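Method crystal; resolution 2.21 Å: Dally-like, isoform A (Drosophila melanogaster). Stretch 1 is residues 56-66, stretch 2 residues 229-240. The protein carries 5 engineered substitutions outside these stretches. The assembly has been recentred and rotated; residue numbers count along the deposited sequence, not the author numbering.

Stretch 1, residues 56-66: RMAMQSRQQLE
Stretch 2 229-240: ALTKMQHCGACK

Residues 56-66 form an uninterrupted segment of a longer α-helix, with phi/psi near -68/-38 and regular i to i+4 hydrogen bonds such as S61 N to M57 O (3.1 Å) and L65 N to S61 O (3.1 Å). The second stretch enters as helix through Q234. At H235 (phi/psi -116/-30) the regular helix gives way, although H235 N and C236 N both still bond T231 O, at 2.9 and 3.0 Å; a weakly bonded helical segment follows over about 236-239. The two helix axes cross at 102°, nearly perpendicular, and approach to 9.1 Å. The register is set by A58 and T231, whose CA atoms lie 5.6 Å apart, and by M57 and H235, with CA atoms 6.8 Å apart. Together the stretches bury 484 Å².

H235 covers the most surface. Its side chain (chi1 -63°, m; chi2 -61°) points toward the first helix and lays its ring against M57, an mtm methionine. M57 CB sits over one ring face, 3.7 Å from the centroid of the H235 ring and 19° off the normal, a CH-π contact in which the aliphatic CB methylene lies over the π cloud. M57 SD stands obliquely to the same ring, 4.6 Å from its centroid, and M57 CE continues to C239 SG at 4.1 Å. M57 O lies 3.1 Å from H235 CD2.

S61, the second centre of the interface, reaches the imidazole at its edge: S61 OG (chi1 -85°, m) is 2.7 Å from H235 NE2, near the ring plane. The same hydroxyl donates a weak hydrogen bond to Q234 OE1, S61 OG to Q234 OE1 being 2.9 Å. The extended Q234 side chain (chi1 and chi2 both t, chi3 -11°) also uses the other end of its amide, since Q234 NE2 donates to Q64 OE1 at 3.1 Å with a nearly linear N-H...O angle of 165°. Q64 (chi1 -74°, m; chi2 t) lies three residues, a little under one helical turn, beyond S61, so one glutamine amide spans the two positions.

Apolar packing completes the contact. L230 (chi1 -165°, t; chi2 60°, p) places CD2 against the first helix: L230 CD2 is 3.3 Å from S61 O, 3.7 Å from S61 CB and 4.1 Å from L65 CD2, with L65 also in the tp rotamer. At the closest backbone approach, T231 (chi1 65°, p) turns its methyl inward, T231 CG2 lying 3.4 Å from A58 CA and 3.7 Å from A58 CB. The small alanine side chain accompanies this close spacing.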

# COMPACT_ATOMS: atom_id res chain seq x y z
N ARG A 56 -16.61 -13.46 -32.04
CA ARG A 56 -15.45 -14.21 -31.57
C ARG A 56 -14.31 -13.28 -31.17
O ARG A 56 -13.75 -13.40 -30.08
CB ARG A 56 -14.99 -15.20 -32.65
CG ARG A 56 -13.60 -15.77 -32.40
CD ARG A 56 -13.18 -16.75 -33.49
NE ARG A 56 -13.68 -18.10 -33.23
CZ ARG A 56 -14.74 -18.63 -33.82
NH1 ARG A 56 -15.44 -17.92 -34.70
NH2 ARG A 56 -15.12 -19.87 -33.53
N MET A 57 -13.95 -12.35 -32.06
CA MET A 57 -12.89 -11.40 -31.74
C MET A 57 -13.28 -10.47 -30.60
O MET A 57 -12.39 -9.96 -29.91
CB MET A 57 -12.52 -10.60 -32.99
CG MET A 57 -12.06 -11.45 -34.16
SD MET A 57 -11.64 -10.49 -35.62
CE MET A 57 -13.23 -9.77 -36.02
N ALA A 58 -14.57 -10.24 -30.39
CA ALA A 58 -15.00 -9.40 -29.27
C ALA A 58 -14.73 -10.08 -27.94
O ALA A 58 -14.14 -9.49 -27.03
CB ALA A 58 -16.48 -9.05 -29.40
N MET A 59 -15.16 -11.34 -27.80
CA MET A 59 -14.91 -12.06 -26.56
C MET A 59 -13.43 -12.35 -26.38
O MET A 59 -12.96 -12.49 -25.24
CB MET A 59 -15.74 -13.34 -26.53
CG MET A 59 -17.23 -13.11 -26.69
SD MET A 59 -18.21 -14.62 -26.71
CE MET A 59 -17.53 -15.44 -28.15
N GLN A 60 -12.68 -12.44 -27.48
CA GLN A 60 -11.24 -12.65 -27.37
C GLN A 60 -10.54 -11.42 -26.79
O GLN A 60 -9.65 -11.56 -25.94
CB GLN A 60 -10.65 -12.99 -28.75
CG GLN A 60 -9.14 -13.06 -28.78
CD GLN A 60 -8.60 -13.34 -30.17
OE1 GLN A 60 -9.27 -13.94 -31.00
NE2 GLN A 60 -7.37 -12.89 -30.42
N SER A 61 -10.94 -10.22 -27.22
CA SER A 61 -10.32 -9.01 -26.70
C SER A 61 -10.64 -8.79 -25.23
O SER A 61 -9.77 -8.36 -24.46
CB SER A 61 -10.77 -7.79 -27.52
OG SER A 61 -9.97 -7.63 -28.67
N ARG A 62 -11.88 -9.07 -24.82
CA ARG A 62 -12.25 -8.89 -23.42
C ARG A 62 -11.50 -9.88 -22.53
O ARG A 62 -11.10 -9.53 -21.41
CB ARG A 62 -13.76 -9.04 -23.26
CG ARG A 62 -14.23 -8.85 -21.83
CD ARG A 62 -15.75 -8.84 -21.73
NE ARG A 62 -16.19 -8.70 -20.34
CZ ARG A 62 -17.46 -8.60 -19.97
NH1 ARG A 62 -18.43 -8.61 -20.87
NH2 ARG A 62 -17.77 -8.49 -18.68
N GLN A 63 -11.30 -11.11 -23.01
CA GLN A 63 -10.57 -12.09 -22.21
C GLN A 63 -9.08 -11.80 -22.15
O GLN A 63 -8.43 -12.08 -21.14
CB GLN A 63 -10.81 -13.50 -22.76
CG GLN A 63 -12.23 -14.01 -22.55
CD GLN A 63 -12.45 -15.39 -23.13
OE1 GLN A 63 -11.51 -16.04 -23.59
NE2 GLN A 63 -13.69 -15.85 -23.11
N GLN A 64 -8.52 -11.22 -23.22
CA GLN A 64 -7.10 -10.88 -23.21
C GLN A 64 -6.82 -9.72 -22.25
O GLN A 64 -5.82 -9.73 -21.53
CB GLN A 64 -6.61 -10.54 -24.62
CG GLN A 64 -6.47 -11.75 -25.53
CD GLN A 64 -5.98 -11.38 -26.92
OE1 GLN A 64 -5.83 -10.21 -27.24
NE2 GLN A 64 -5.73 -12.39 -27.74
N LEU A 65 -7.70 -8.72 -22.24
CA LEU A 65 -7.51 -7.60 -21.32
C LEU A 65 -7.72 -8.03 -19.88
O LEU A 65 -6.94 -7.66 -18.99
CB LEU A 65 -8.44 -6.44 -21.68
CG LEU A 65 -8.38 -5.22 -20.76
CD1 LEU A 65 -6.95 -4.73 -20.61
CD2 LEU A 65 -9.27 -4.10 -21.28
N GLU A 66 -8.77 -8.81 -19.62
CA GLU A 66 -9.02 -9.28 -18.26
C GLU A 66 -7.93 -10.23 -17.79
O GLU A 66 -7.56 -10.23 -16.61
CB GLU A 66 -10.39 -9.95 -18.18
CG GLU A 66 -11.54 -8.96 -18.09
CD GLU A 66 -12.90 -9.64 -18.04
OE1 GLU A 66 -13.04 -10.76 -18.57
OE2 GLU A 66 -13.84 -9.04 -17.47
N ALA A 229 -15.52 -0.47 -27.59
CA ALA A 229 -14.34 0.32 -27.91
C ALA A 229 -13.10 -0.55 -28.07
O ALA A 229 -12.21 -0.22 -28.86
CB ALA A 229 -14.11 1.38 -26.84
N LEU A 230 -13.04 -1.67 -27.34
CA LEU A 230 -11.86 -2.53 -27.40
C LEU A 230 -11.75 -3.23 -28.75
O LEU A 230 -10.65 -3.35 -29.30
CB LEU A 230 -11.92 -3.55 -26.26
CG LEU A 230 -10.65 -4.32 -25.90
CD1 LEU A 230 -9.56 -3.36 -25.47
CD2 LEU A 230 -10.96 -5.32 -24.80
N THR A 231 -12.88 -3.68 -29.30
CA THR A 231 -12.85 -4.40 -30.57
C THR A 231 -12.63 -3.45 -31.74
O THR A 231 -11.93 -3.80 -32.70
CB THR A 231 -14.14 -5.18 -30.75
OG1 THR A 231 -15.23 -4.27 -30.86
CG2 THR A 231 -14.36 -6.07 -29.56
N LYS A 232 -13.24 -2.26 -31.69
CA LYS A 232 -12.99 -1.27 -32.73
C LYS A 232 -11.52 -0.89 -32.78
O LYS A 232 -10.99 -0.60 -33.87
CB LYS A 232 -13.85 -0.03 -32.48
CG LYS A 232 -13.77 1.03 -33.58
CD LYS A 232 -14.62 2.24 -33.23
CE LYS A 232 -14.51 3.32 -34.30
NZ LYS A 232 -15.30 4.53 -33.96
N MET A 233 -10.84 -0.91 -31.64
CA MET A 233 -9.43 -0.54 -31.59
C MET A 233 -8.54 -1.69 -32.08
O MET A 233 -7.63 -1.47 -32.88
CB MET A 233 -9.04 -0.12 -30.17
CG MET A 233 -7.60 0.32 -30.00
SD MET A 233 -6.47 -1.02 -29.58
CE MET A 233 -7.23 -1.66 -28.09
N GLN A 234 -8.81 -2.90 -31.61
CA GLN A 234 -7.86 -4.00 -31.79
C GLN A 234 -8.14 -4.84 -33.03
O GLN A 234 -7.19 -5.31 -33.68
CB GLN A 234 -7.84 -4.89 -30.55
CG GLN A 234 -6.86 -6.05 -30.62
CD GLN A 234 -6.82 -6.87 -29.34
OE1 GLN A 234 -7.38 -6.48 -28.32
NE2 GLN A 234 -6.16 -8.02 -29.40
N HIS A 235 -9.40 -5.05 -33.39
CA HIS A 235 -9.75 -6.01 -34.43
C HIS A 235 -10.40 -5.40 -35.67
O HIS A 235 -10.23 -5.94 -36.76
CB HIS A 235 -10.68 -7.09 -33.88
CG HIS A 235 -10.07 -7.93 -32.80
ND1 HIS A 235 -8.94 -8.70 -33.01
CD2 HIS A 235 -10.42 -8.12 -31.51
CE1 HIS A 235 -8.63 -9.33 -31.89
NE2 HIS A 235 -9.51 -8.99 -30.96
N CYS A 236 -11.15 -4.30 -35.53
CA CYS A 236 -11.93 -3.79 -36.65
C CYS A 236 -11.08 -3.26 -37.80
O CYS A 236 -11.61 -3.04 -38.89
CB CYS A 236 -12.89 -2.70 -36.18
SG CYS A 236 -14.24 -3.32 -35.15
N GLY A 237 -9.78 -3.06 -37.58
CA GLY A 237 -8.92 -2.65 -38.68
C GLY A 237 -8.85 -3.70 -39.77
O GLY A 237 -8.87 -3.37 -40.96
N ALA A 238 -8.79 -4.98 -39.39
CA ALA A 238 -8.75 -6.04 -40.38
C ALA A 238 -10.07 -6.17 -41.12
O ALA A 238 -10.10 -6.65 -42.26
CB ALA A 238 -8.38 -7.37 -39.72
N CYS A 239 -11.18 -5.76 -40.49
CA CYS A 239 -12.47 -5.82 -41.17
C CYS A 239 -12.56 -4.85 -42.34
O CYS A 239 -13.40 -5.04 -43.22
CB CYS A 239 -13.60 -5.54 -40.17
SG CYS A 239 -13.69 -6.74 -38.81
N LYS A 240 -11.71 -3.83 -42.38
CA LYS A 240 -11.62 -2.93 -43.52
C LYS A 240 -10.47 -3.28 -44.45
O LYS A 240 -10.09 -2.46 -45.30
CB LYS A 240 -11.47 -1.48 -43.05
CG LYS A 240 -12.75 -0.86 -42.50
CD LYS A 240 -12.58 0.64 -42.31
CE LYS A 240 -13.90 1.28 -41.94
NZ LYS A 240 -13.80 2.77 -41.86